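Local coordinates for surface layer protein (PDB 4UID), which probably helps build the self-assembling surface layer that coats the cells of Geobacillus stearothermophilus, here represented by its domains 4 and 5, at residues 23-28 / 108-113. Sequence-based numbering, arbitrary orientation.
Sequences YANGNA and KANPVL
Pro111 lies over one face of the Tyr23 ring, its CD 3.7 Å from the ring centroid and only 6° off the normal, a CH-pi contact. With CG anti to the carbonyl carbon, the ring is carried alongside 108-113; its turn about CB-CG then presents a face to Pro111. Proline suits the partner position, since its CD is bonded to the amide nitrogen, which probably leaves its C-H bonds slightly positive and suited to meet a pi face. Lys108 adds apolar contact, CB lying 3.6 Å from Tyr23 CD1, while the rest of the lysine chain leads away. An alanine here in place of Tyr23, stopping at CB, would probably leave Pro111 CD without its aromatic face and open a gap beside Lys108 CB.

The polar contacts fasten the type I turn from Tyr23 to Gly26. Ala24 N gives a weak hydrogen bond to Lys108 O, bent to 130° at the hydrogen, next to the single backbone bridge of Tyr23 with Lys108. The short amide of Asn110 brings OD1 to Asn25 N, which donates a hydrogen bond of 2.7 Å; the small Ala24 methyl lets that amide come close. Asn25 has the right length to accept from Asn27 N at its own OD1, 2.8 Å away, in an Asx turn, and its amide lies 15° from parallel to that of Asn110.

Beyond these segments, Tyr141 meets the Tyr23 ring, and its hydroxyl is hydrogen-bonded to Ala109 O. Segment 108-113 links strand 99-107 of one Ig-like domain to strand 113-118 of the next. Together the CH-pi contact and the asparagine-to-backbone bond, one apolar and one polar, probably restrain the linker against the first domain.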
ATOM      1  N   TYR A  23      -5.423   4.482  -3.589  1.00 22.58           N
ATOM      2  CA  TYR A  23      -5.625   3.228  -4.328  1.00 22.93           C
ATOM      3  C   TYR A  23      -7.074   2.960  -4.657  1.00 23.98           C
ATOM      4  O   TYR A  23      -7.960   3.586  -4.083  1.00 24.20           O
ATOM      5  CB  TYR A  23      -5.005   2.052  -3.591  1.00 22.69           C
ATOM      6  CG  TYR A  23      -3.510   2.166  -3.538  1.00 22.46           C
ATOM      7  CD1 TYR A  23      -2.774   2.309  -4.709  1.00 22.49           C
ATOM      8  CD2 TYR A  23      -2.831   2.139  -2.329  1.00 22.34           C
ATOM      9  CE1 TYR A  23      -1.406   2.441  -4.682  1.00 22.12           C
ATOM     10  CE2 TYR A  23      -1.460   2.253  -2.293  1.00 23.01           C
ATOM     11  CZ  TYR A  23      -0.753   2.409  -3.478  1.00 22.44           C
ATOM     12  OH  TYR A  23       0.615   2.528  -3.469  1.00 22.20           O
ATOM     13  N   ALA A  24      -7.312   2.042  -5.594  1.00 24.48           N
ATOM     14  CA  ALA A  24      -8.674   1.666  -5.958  1.00 25.91           C
ATOM     15  C   ALA A  24      -9.475   1.175  -4.761  1.00 27.66           C
ATOM     16  O   ALA A  24     -10.690   1.370  -4.716  1.00 28.98           O
ATOM     17  CB  ALA A  24      -8.669   0.622  -7.053  1.00 25.91           C
ATOM     18  N   ASN A  25      -8.785   0.559  -3.798  1.00 29.32           N
ATOM     19  CA  ASN A  25      -9.400  -0.011  -2.606  1.00 31.28           C
ATOM     20  C   ASN A  25      -9.816   1.019  -1.551  1.00 33.61           C
ATOM     21  O   ASN A  25     -10.295   0.644  -0.482  1.00 38.68           O
ATOM     22  CB  ASN A  25      -8.493  -1.097  -1.992  1.00 30.63           C
ATOM     23  CG  ASN A  25      -7.184  -0.547  -1.434  1.00 32.69           C
ATOM     24  OD1 ASN A  25      -7.042   0.646  -1.194  1.00 36.75           O
ATOM     25  ND2 ASN A  25      -6.215  -1.423  -1.235  1.00 34.10           N
ATOM     26  N   GLY A  26      -9.617   2.303  -1.828  1.00 33.01           N
ATOM     27  CA  GLY A  26      -9.934   3.337  -0.849  1.00 32.54           C
ATOM     28  C   GLY A  26      -8.840   3.742   0.121  1.00 33.03           C
ATOM     29  O   GLY A  26      -8.993   4.762   0.786  1.00 35.37           O
ATOM     30  N   ASN A  27      -7.747   2.977   0.208  1.00 31.63           N
ATOM     31  CA  ASN A  27      -6.584   3.360   1.043  1.00 31.67           C
ATOM     32  C   ASN A  27      -5.861   4.632   0.606  1.00 32.21           C
ATOM     33  O   ASN A  27      -5.719   4.922  -0.585  1.00 33.34           O
ATOM     34  CB  ASN A  27      -5.562   2.217   1.169  1.00 33.01           C
ATOM     35  CG  ASN A  27      -6.154   0.955   1.779  1.00 31.34           C
ATOM     36  OD1 ASN A  27      -7.172   1.000   2.469  1.00 32.35           O
ATOM     37  ND2 ASN A  27      -5.523  -0.177   1.511  1.00 28.60           N
ATOM     38  N   ALA A  28      -5.390   5.387   1.586  1.00 33.04           N
ATOM     39  CA  ALA A  28      -4.878   6.729   1.331  1.00 34.03           C
ATOM     40  C   ALA A  28      -3.616   7.053   2.141  1.00 36.22           C
ATOM     41  O   ALA A  28      -3.427   6.550   3.272  1.00 35.24           O
ATOM     42  CB  ALA A  28      -5.964   7.758   1.574  1.00 32.13           C
ATOM     43  N   LYS A 108      -4.744   4.970  -8.078  1.00 28.59           N
ATOM     44  CA  LYS A 108      -3.744   4.011  -8.537  1.00 30.38           C
ATOM     45  C   LYS A 108      -4.286   2.610  -8.394  1.00 28.93           C
ATOM     46  O   LYS A 108      -5.195   2.379  -7.591  1.00 29.49           O
ATOM     47  CB  LYS A 108      -2.422   4.204  -7.808  1.00 32.91           C
ATOM     48  CG  LYS A 108      -1.677   5.464  -8.258  1.00 35.34           C
ATOM     49  CD  LYS A 108      -0.480   5.739  -7.362  1.00 36.98           C
ATOM     50  CE  LYS A 108       0.697   6.308  -8.140  1.00 38.08           C
ATOM     51  NZ  LYS A 108       1.997   5.866  -7.552  1.00 38.96           N
ATOM     52  N   ALA A 109      -3.764   1.689  -9.205  1.00 27.87           N
ATOM     53  CA  ALA A 109      -4.098   0.262  -9.072  1.00 25.69           C
ATOM     54  C   ALA A 109      -3.646  -0.205  -7.709  1.00 24.78           C
ATOM     55  O   ALA A 109      -2.614   0.263  -7.211  1.00 23.03           O
ATOM     56  CB  ALA A 109      -3.449  -0.573 -10.164  1.00 23.65           C
ATOM     57  N   ASN A 110      -4.426  -1.090  -7.096  1.00 24.47           N
ATOM     58  CA  ASN A 110      -4.033  -1.644  -5.797  1.00 25.93           C
ATOM     59  C   ASN A 110      -2.709  -2.401  -5.850  1.00 25.71           C
ATOM     60  O   ASN A 110      -2.358  -2.972  -6.899  1.00 24.06           O
ATOM     61  CB  ASN A 110      -5.096  -2.576  -5.228  1.00 27.29           C
ATOM     62  CG  ASN A 110      -6.463  -1.961  -5.240  1.00 28.75           C
ATOM     63  OD1 ASN A 110      -6.636  -0.806  -4.836  1.00 29.22           O
ATOM     64  ND2 ASN A 110      -7.452  -2.721  -5.727  1.00 27.56           N
ATOM     65  N   PRO A 111      -1.972  -2.404  -4.713  1.00 25.25           N
ATOM     66  CA  PRO A 111      -0.804  -3.245  -4.495  1.00 24.22           C
ATOM     67  C   PRO A 111      -1.048  -4.687  -4.879  1.00 23.58           C
ATOM     68  O   PRO A 111      -2.102  -5.236  -4.586  1.00 25.27           O
ATOM     69  CB  PRO A 111      -0.627  -3.162  -2.998  1.00 23.66           C
ATOM     70  CG  PRO A 111      -1.001  -1.754  -2.699  1.00 24.77           C
ATOM     71  CD  PRO A 111      -2.156  -1.454  -3.597  1.00 24.63           C
ATOM     72  N   VAL A 112      -0.090  -5.264  -5.585  1.00 23.10           N
ATOM     73  CA  VAL A 112      -0.006  -6.720  -5.812  1.00 21.71           C
ATOM     74  C   VAL A 112       1.464  -7.113  -5.591  1.00 21.31           C
ATOM     75  O   VAL A 112       2.332  -6.244  -5.617  1.00 21.03           O
ATOM     76  CB  VAL A 112      -0.502  -7.127  -7.226  1.00 20.58           C
ATOM     77  CG1 VAL A 112      -2.008  -6.911  -7.354  1.00 19.49           C
ATOM     78  CG2 VAL A 112       0.259  -6.372  -8.309  1.00 19.49           C
ATOM     79  N   LEU A 113       1.739  -8.396  -5.383  1.00 21.10           N
ATOM     80  CA  LEU A 113       3.091  -8.850  -5.100  1.00 20.77           C
ATOM     81  C   LEU A 113       3.987  -8.762  -6.345  1.00 22.93           C
ATOM     82  O   LEU A 113       3.695  -9.340  -7.389  1.00 23.60           O
ATOM     83  CB  LEU A 113       3.067 -10.269  -4.550  1.00 19.30           C
ATOM     84  CG  LEU A 113       4.392 -11.037  -4.582  1.00 19.25           C
ATOM     85  CD1 LEU A 113       5.300 -10.660  -3.417  1.00 19.15           C
ATOM     86  CD2 LEU A 113       4.155 -12.539  -4.651  1.00 18.72           C
TER